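Local atomic coordinates of cyclic nucleotide-gated potassium channel mll3241 (Mesorhizobium loti, PDB entry 4MUV), a protein that forms a cyclic nucleotide-regulated potassium channel activated by cAMP, of which this chain is the cytoplasmic cyclic nucleotide-binding domain. Residues Gln15-Ala18 / Ala19-Leu22; Val32-Val35 / Arg36-Ala40; Thr42-Ala45 / Gly46-Ile49; Ser75-Gly78 / Pro79-Phe83. The protein carries 3 engineered substitutions. All coordinates share one frame; numbering follows the deposited sequence. Where two conformers were deposited one is given.

How the contacts relate
Read from the N terminus, the four contacts follow in series; none nests in or crosses another, and each is local: contacts 1, 3 and 4 close beta turns, and contact 2 ends a helix. Contact 1 turns the chain out of helix 13-17, and contact 2 leads from helix 28-37 into strand 39-43. These two touch through Val17 with Val35 and Leu16 with Ala40. Contact 3 adjoins contact 2 in sequence and closes the turn that carries strand 39-43 into strand 48-50, in the other sheet. Contact 4 closes the turn from strand 75-77 to strand 82-83, again between sheets. It meets contact 3 through Ile49 and Phe83, and contact 1 through Pro21 with Gly80 and Leu22 with Phe82.

Contact 1. Residues Gln15-Ala18 / Ala19-Leu22; sequences QLVA and AVPL
A type I beta turn from Val17 to Val20 takes the chain out of helix 13-17 toward the loop that precedes helix 28-37. Its closing bond runs from Val20 N to Val17 O, 3.0 Å long with an N-H...O angle of 153°. One residue earlier, Ala19 N reaches Leu16 O at 3.1 Å and 159°. Both bonds span three residues, so the chain is wound more tightly here than in an alpha helix. Ala19 CB sits close by, 3.4 Å from Leu16 O, covering part of that carbonyl.

Val17 O has a second partner: a water donates to it at 3.0 Å and also donates to Val20 O at 2.8 Å, bridging the first and last residues of the turn. The side-chain contribution is slight by comparison. With CG1 of Val20 anti to the backbone N (chi1 -177°), CG2 is left on the side of that N and comes back toward the turn, lying 3.8 Å from Val17 O but 4.5 Å from Val17 CG2. The two valines mainly look elsewhere: Val17 packs on Leu31 and Val35 of helix 28-37, whereas Val20 lies on Phe61 and Val63 of strand 58-64.

The chemistry implies a turn fixed by its backbone: two amides and a bridging water hold its carbonyls, Val17 O being gripped by two donors, while the valines commit their apolar surface to different neighbours.

Contact 2. Residues Val32-Val35 / Arg36-Ala40; sequences VEIV and RALRA
The guanidinium of Arg36 has Val32 CG1 over one face, one helical turn back: CG1 lies 3.6 Å from Arg36 NH2 and 3.7 Å from NE, so the methyl rests over the NE, CZ and NH2 part of that face, an apolar contact of a methyl with the flat cation. The two side chains lie side by side and point the same way. Arg36 CG, opposite the carbonyl carbon (chi1 -67°), passes 3.3 Å from Val32 O, and the extended chain beyond it brings the guanidinium over the valine.

Underneath, Arg36 N gives a bond of 3.1 Å and 160° to Val32 O, the ordinary helical spacing. Then the pattern changes. Ile34 O takes two donors, Ala37 N at 2.9 Å and Leu38 N at 3.0 Å, while the bonds from Ala37 N to Glu33 O and from Leu38 N to Val35 O are weak. Leu38 turns its side chain back over this last turn, CG 4.2 Å from Ile34 CG2 and CD1 4.3 Å from Val35 CG2, and also packs on Leu107 and Leu109. With an alanine here, Ile34 CG2 and Val35 CG2 would probably lose part of their cover and a gap would be likely to open toward Leu107 and Leu109.

Asn13 ND2 binds both Val35 O and Leu38 O. Mixed three- and four-residue bonds, followed by extended backbone at Leu38 (psi 157°), are typical of a helix C-terminus, here the passage from helix 28-37 into strand 39-43.

Contact 3. Residues Thr42-Ala45 / Gly46-Ile49; sequences TVPA and GAVI
Val43 CG1 is the hub of the tightly packed side of this turn: Ala47 CB meets it at 3.7 Å and Ile49 CG1 at 3.9 Å. This methyl stands anti to the backbone N (chi1 180°), which directs it across the turn into the angle between the two residues. The Val43 and Ile49 side chains cross obliquely, their closest atoms being the two CG1 carbons. Both valine and isoleucine also rest on Leu106 of strand 104-110, which continues the apolar patch inward.

The other side is looser and faces solvent. Pro44, Ala45 and Gly46 are exposed, and the ring there adds just a 4.2 Å approach of Pro44 CG to Ala47 CB. What holds this tip is backbone: Ala47 N donates to Pro44 O at 3.1 Å and 163°, closing a type II beta turn from Pro44 to Ala47. Gly46, with phi at 92°, takes the left-handed position of that turn, where a side chain would jam against Ala45 O.

Gly46 and Ala47 also bond through their backbones to Ala100. The chemistry therefore divides the work: one nearly straight amide bond and a glycine set the bend, while Val43, Ala47 and Ile49 pack along its inner side.

Contact 4. Residues Ser75-Gly78 / Pro79-Phe83; sequences SELG and PGAFF. Engineered in segment 75-78: Ser75 (natural residue Val). With PCG (cyclic guanosine monophosphate), chain C.
Two glycines on either side of Pro79 make the most unusual feature here: Gly78, Pro79, Gly80 and Ala81 form a type II beta turn closed by Ala81 N donating to Gly78 O at 3.0 Å and 158°. Gly80 has a phi of 100°, at which any side chain would be jammed against Pro79 O, and a CB on Gly78 would clash with Pro79 CD. Ala81 CB leans over the same carbonyl, 3.2 Å from Gly78 O.

Beyond the turn the packing is carried by Leu77. Its CB meets Ala81 CB at 3.7 Å, and its CD1 reaches on to Phe83 CB at 4.0 Å, with Phe82 O at 3.8 Å from that same methyl. Phe83 holds CG between the backbone N and the carbonyl carbon (chi1 65°), sending the ring toward Phe60 and Val62, while its CA and CB face the ribose: CA lies 3.2 Å from O2' of cyclic GMP and CB 3.5 Å from the same oxygen. Phe82 points the other way, its ring edge-to-face with that of Phe128.

The engineered Ser75 places OG 4.1 Å from N7 of the guanine, near but not bonded. Phe82 O accepts a hydrogen bond from Arg135 NH1, which ties strand 82-83 to helix 122-139 through a residue of the nucleotide pocket. Strand 75-77 belongs to one sheet and strand 82-83 to the other, so the turn bridges the sheets of the cupin-like beta roll and delivers the chain to Gly84 and Glu85, a layout typical of the cyclic nucleotide-binding domain, whose phosphate-binding cassette begins there.

Contact 1. Residues Gln15-Ala18 / Ala19-Leu22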
# COMPACT_ATOMS: atom_id res chain seq x y z
N GLN A 15 8.61 0.38 -13.76
CA GLN A 15 8.23 -0.90 -14.36
C GLN A 15 7.07 -1.52 -13.59
O GLN A 15 6.13 -2.07 -14.18
CB GLN A 15 9.41 -1.86 -14.42
CG GLN A 15 9.05 -3.24 -15.02
CD GLN A 15 8.65 -4.28 -13.96
OE1 GLN A 15 9.32 -4.44 -12.94
NE2 GLN A 15 7.56 -5.00 -14.20
N LEU A 16 7.15 -1.44 -12.26
CA LEU A 16 6.17 -2.07 -11.39
C LEU A 16 4.85 -1.33 -11.33
O LEU A 16 3.81 -1.94 -11.05
CB LEU A 16 6.73 -2.19 -9.98
CG LEU A 16 7.86 -3.19 -9.81
CD1 LEU A 16 8.50 -3.06 -8.43
CD2 LEU A 16 7.33 -4.61 -9.99
N VAL A 17 4.84 -0.02 -11.56
CA VAL A 17 3.61 0.72 -11.34
C VAL A 17 2.53 0.39 -12.36
O VAL A 17 1.34 0.60 -12.10
CB VAL A 17 3.85 2.26 -11.24
CG1 VAL A 17 3.98 2.94 -12.60
CG2 VAL A 17 2.74 2.92 -10.40
N ALA A 18 2.91 -0.17 -13.51
CA ALA A 18 1.91 -0.59 -14.50
C ALA A 18 0.95 -1.65 -13.92
O ALA A 18 -0.14 -1.83 -14.43
CB ALA A 18 2.60 -1.13 -15.75
N ALA A 19 1.35 -2.31 -12.83
CA ALA A 19 0.52 -3.32 -12.17
C ALA A 19 -0.46 -2.74 -11.12
O ALA A 19 -1.11 -3.50 -10.40
CB ALA A 19 1.42 -4.36 -11.51
N VAL A 20 -0.58 -1.43 -11.04
CA VAL A 20 -1.46 -0.79 -10.05
C VAL A 20 -2.62 -0.09 -10.75
O VAL A 20 -2.47 1.05 -11.15
CB VAL A 20 -0.69 0.23 -9.17
CG1 VAL A 20 -1.62 0.83 -8.08
CG2 VAL A 20 0.50 -0.44 -8.51
N PRO A 21 -3.78 -0.75 -10.83
CA PRO A 21 -4.90 -0.14 -11.56
C PRO A 21 -5.31 1.20 -11.01
O PRO A 21 -5.74 2.06 -11.77
CB PRO A 21 -6.03 -1.14 -11.35
CG PRO A 21 -5.36 -2.43 -11.15
CD PRO A 21 -4.13 -2.11 -10.37
N LEU A 22 -5.19 1.38 -9.70
CA LEU A 22 -5.59 2.62 -9.08
C LEU A 22 -4.95 3.82 -9.76
O LEU A 22 -5.57 4.88 -9.87
CB LEU A 22 -5.23 2.62 -7.59
CG LEU A 22 -5.79 3.77 -6.76
CD1 LEU A 22 -7.33 3.70 -6.72
CD2 LEU A 22 -5.23 3.71 -5.34
O HOH W 1 -0.91 2.20 -13.15

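Contact 2. Residues Val32-Val35 / Arg36-Ala40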
# COMPACT_ATOMS: atom_id res chain seq x y z
N VAL A 32 3.79 10.55 -12.08
CA VAL A 32 5.24 10.62 -12.00
C VAL A 32 5.70 11.10 -10.61
O VAL A 32 6.63 10.54 -10.03
CB VAL A 32 5.83 11.45 -13.14
CG1 VAL A 32 7.31 11.70 -12.94
CG2 VAL A 32 5.58 10.76 -14.48
N GLU A 33 5.02 12.10 -10.07
CA GLU A 33 5.36 12.61 -8.75
C GLU A 33 5.29 11.48 -7.72
O GLU A 33 6.19 11.30 -6.87
CB GLU A 33 4.46 13.79 -8.37
CG GLU A 33 4.96 14.67 -7.25
CD GLU A 33 4.56 14.20 -5.86
OE1 GLU A 33 3.69 13.31 -5.72
OE2 GLU A 33 5.12 14.75 -4.88
N ILE A 34 4.22 10.69 -7.77
CA ILE A 34 4.02 9.63 -6.81
C ILE A 34 5.03 8.51 -7.01
O ILE A 34 5.59 8.00 -6.04
CB ILE A 34 2.58 9.15 -6.86
CG1 ILE A 34 1.65 10.25 -6.34
CG2 ILE A 34 2.41 7.86 -6.08
CD1 ILE A 34 1.81 10.58 -4.81
N VAL A 35 5.32 8.16 -8.25
CA VAL A 35 6.28 7.09 -8.50
C VAL A 35 7.68 7.42 -7.98
O VAL A 35 8.37 6.56 -7.46
CB VAL A 35 6.26 6.65 -9.96
CG1 VAL A 35 7.32 5.56 -10.18
CG2 VAL A 35 4.91 6.07 -10.29
N ARG A 36 8.08 8.68 -8.06
CA ARG A 36 9.35 9.11 -7.50
C ARG A 36 9.39 8.95 -5.98
O ARG A 36 10.46 8.78 -5.40
CB ARG A 36 9.64 10.56 -7.86
CG ARG A 36 9.88 10.83 -9.30
CD ARG A 36 10.39 12.27 -9.47
NE ARG A 36 10.20 12.79 -10.82
CZ ARG A 36 10.91 12.42 -11.88
NH1 ARG A 36 11.88 11.52 -11.76
NH2 ARG A 36 10.66 12.96 -13.08
N ALA A 37 8.23 9.05 -5.34
CA ALA A 37 8.15 8.97 -3.89
C ALA A 37 8.02 7.55 -3.39
O ALA A 37 8.33 7.26 -2.23
CB ALA A 37 7.00 9.79 -3.41
N LEU A 38 7.54 6.65 -4.24
CA LEU A 38 7.36 5.26 -3.85
C LEU A 38 8.71 4.61 -3.63
O LEU A 38 9.71 5.05 -4.19
CB LEU A 38 6.62 4.47 -4.93
CG LEU A 38 5.15 4.81 -5.13
CD1 LEU A 38 4.62 4.17 -6.40
CD2 LEU A 38 4.35 4.37 -3.94
N ARG A 39 8.73 3.55 -2.84
CA ARG A 39 9.93 2.76 -2.65
C ARG A 39 9.58 1.30 -2.87
O ARG A 39 8.74 0.75 -2.19
CB ARG A 39 10.52 3.01 -1.27
CG ARG A 39 10.89 4.47 -0.99
CD ARG A 39 11.40 4.66 0.43
NE ARG A 39 11.59 6.07 0.75
CZ ARG A 39 12.03 6.48 1.94
NH1 ARG A 39 12.32 5.60 2.90
NH2 ARG A 39 12.19 7.78 2.17
N ALA A 40 10.23 0.64 -3.83
CA ALA A 40 9.94 -0.77 -4.07
C ALA A 40 10.67 -1.64 -3.06
O ALA A 40 11.84 -1.41 -2.77
CB ALA A 40 10.29 -1.16 -5.51

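Contact 3. Residues Thr42-Ala45 / Gly46-Ile49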
# COMPACT_ATOMS: atom_id res chain seq x y z
N THR A 42 10.90 -5.92 -1.68
CA THR A 42 10.52 -7.32 -1.72
C THR A 42 10.61 -7.90 -0.31
O THR A 42 11.57 -7.67 0.43
CB THR A 42 11.39 -8.09 -2.71
OG1 THR A 42 11.17 -7.57 -4.03
CG2 THR A 42 11.05 -9.56 -2.73
N VAL A 43 9.57 -8.64 0.07
CA VAL A 43 9.44 -9.23 1.40
C VAL A 43 9.37 -10.75 1.28
O VAL A 43 8.59 -11.26 0.49
CB VAL A 43 8.18 -8.68 2.12
CG1 VAL A 43 8.02 -9.29 3.50
CG2 VAL A 43 8.25 -7.17 2.23
N PRO A 44 10.23 -11.48 2.03
CA PRO A 44 10.22 -12.94 1.93
C PRO A 44 8.94 -13.53 2.51
O PRO A 44 8.32 -13.00 3.43
CB PRO A 44 11.43 -13.38 2.77
CG PRO A 44 11.68 -12.26 3.69
CD PRO A 44 11.21 -11.00 3.01
N ALA A 45 8.57 -14.67 1.95
CA ALA A 45 7.42 -15.41 2.39
C ALA A 45 7.41 -15.57 3.90
O ALA A 45 8.41 -15.92 4.51
CB ALA A 45 7.41 -16.77 1.70
N GLY A 46 6.26 -15.31 4.49
CA GLY A 46 6.02 -15.49 5.91
C GLY A 46 6.29 -14.27 6.77
O GLY A 46 5.77 -14.19 7.90
N ALA A 47 7.04 -13.29 6.26
CA ALA A 47 7.47 -12.17 7.08
C ALA A 47 6.31 -11.20 7.31
O ALA A 47 5.50 -10.92 6.42
CB ALA A 47 8.64 -11.45 6.42
N VAL A 48 6.27 -10.63 8.51
CA VAL A 48 5.26 -9.65 8.87
C VAL A 48 5.63 -8.30 8.27
O VAL A 48 6.76 -7.85 8.36
CB VAL A 48 5.10 -9.56 10.40
CG1 VAL A 48 4.24 -8.39 10.80
CG2 VAL A 48 4.47 -10.84 10.92
N ILE A 49 4.65 -7.69 7.62
CA ILE A 49 4.80 -6.39 6.98
C ILE A 49 4.23 -5.28 7.88
O ILE A 49 4.87 -4.23 8.06
CB ILE A 49 4.14 -6.39 5.60
CG1 ILE A 49 4.80 -7.46 4.71
CG2 ILE A 49 4.24 -5.02 4.99
CD1 ILE A 49 3.98 -7.88 3.56

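Contact 4. Residues Ser75-Gly78 / Pro79-Phe83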
# COMPACT_ATOMS: atom_id res chain seq x y z
N SER A 75 -7.96 -12.99 4.28
CA SER A 75 -7.92 -12.86 2.83
C SER A 75 -6.50 -12.77 2.32
O SER A 75 -5.55 -12.56 3.08
CB SER A 75 -8.73 -11.63 2.39
OG SER A 75 -8.19 -10.45 2.94
N GLU A 76 -6.36 -13.00 1.03
CA GLU A 76 -5.10 -12.87 0.34
C GLU A 76 -5.23 -11.71 -0.66
O GLU A 76 -6.25 -11.59 -1.35
CB GLU A 76 -4.74 -14.19 -0.37
CG GLU A 76 -3.28 -14.32 -0.82
CD GLU A 76 -2.94 -15.67 -1.46
OE1 GLU A 76 -3.82 -16.25 -2.14
OE2 GLU A 76 -1.79 -16.14 -1.30
N LEU A 77 -4.21 -10.87 -0.71
CA LEU A 77 -4.17 -9.76 -1.65
C LEU A 77 -3.02 -9.97 -2.63
O LEU A 77 -1.88 -10.13 -2.23
CB LEU A 77 -4.00 -8.43 -0.94
CG LEU A 77 -5.03 -8.09 0.15
CD1 LEU A 77 -4.67 -6.80 0.83
CD2 LEU A 77 -6.41 -8.00 -0.45
N GLY A 78 -3.35 -9.94 -3.91
CA GLY A 78 -2.40 -10.12 -4.99
C GLY A 78 -2.13 -8.84 -5.77
O GLY A 78 -2.52 -7.75 -5.34
N PRO A 79 -1.45 -8.96 -6.92
CA PRO A 79 -1.09 -7.76 -7.69
C PRO A 79 -2.28 -6.88 -7.98
O PRO A 79 -3.35 -7.38 -8.36
CB PRO A 79 -0.47 -8.35 -8.96
CG PRO A 79 0.13 -9.64 -8.50
CD PRO A 79 -0.89 -10.18 -7.52
N GLY A 80 -2.09 -5.58 -7.76
CA GLY A 80 -3.13 -4.60 -8.00
C GLY A 80 -3.83 -4.18 -6.73
O GLY A 80 -4.49 -3.16 -6.70
N ALA A 81 -3.72 -4.99 -5.68
CA ALA A 81 -4.35 -4.69 -4.41
C ALA A 81 -3.48 -3.77 -3.58
O ALA A 81 -2.31 -3.57 -3.90
CB ALA A 81 -4.64 -5.99 -3.64
N PHE A 82 -4.03 -3.25 -2.49
CA PHE A 82 -3.27 -2.37 -1.60
C PHE A 82 -3.74 -2.58 -0.18
O PHE A 82 -4.84 -3.06 0.08
CB PHE A 82 -3.34 -0.90 -2.02
CG PHE A 82 -4.74 -0.37 -2.12
CD1 PHE A 82 -5.46 -0.01 -0.99
CD2 PHE A 82 -5.34 -0.20 -3.36
CE1 PHE A 82 -6.74 0.48 -1.08
CE2 PHE A 82 -6.63 0.29 -3.45
CZ PHE A 82 -7.33 0.63 -2.30
N PHE A 83 -2.85 -2.25 0.76
CA PHE A 83 -3.16 -2.35 2.18
C PHE A 83 -2.35 -1.32 2.96
O PHE A 83 -1.32 -0.83 2.50
CB PHE A 83 -2.90 -3.78 2.67
CG PHE A 83 -1.47 -4.21 2.60
CD1 PHE A 83 -0.96 -4.80 1.46
CD2 PHE A 83 -0.63 -4.06 3.69
CE1 PHE A 83 0.37 -5.20 1.41
CE2 PHE A 83 0.69 -4.45 3.63
CZ PHE A 83 1.19 -5.02 2.50
PA PCG C . -4.21 -0.97 8.34
O1A PCG C . -3.40 0.30 8.24
O2A PCG C . -5.19 -1.06 9.46
O5' PCG C . -3.23 -2.16 8.46
C5' PCG C . -3.65 -3.42 8.21
C4' PCG C . -4.31 -3.44 6.82
O4' PCG C . -4.83 -4.72 6.30
C3' PCG C . -5.37 -2.57 6.80
O3' PCG C . -4.96 -1.17 6.96
C2' PCG C . -6.03 -2.90 5.40
O2' PCG C . -5.45 -2.06 4.40
C1' PCG C . -5.73 -4.26 5.17
N9 PCG C . -6.83 -5.16 5.09
C8 PCG C . -7.22 -5.91 4.01
N7 PCG C . -8.36 -6.57 4.24
C5 PCG C . -8.71 -6.23 5.52
C6 PCG C . -9.84 -6.61 6.33
O6 PCG C . -10.76 -7.38 5.98
N1 PCG C . -9.85 -6.05 7.58
C2 PCG C . -8.90 -5.15 8.04
N2 PCG C . -9.03 -4.65 9.29
N3 PCG C . -7.81 -4.76 7.31
C4 PCG C . -7.78 -5.35 6.02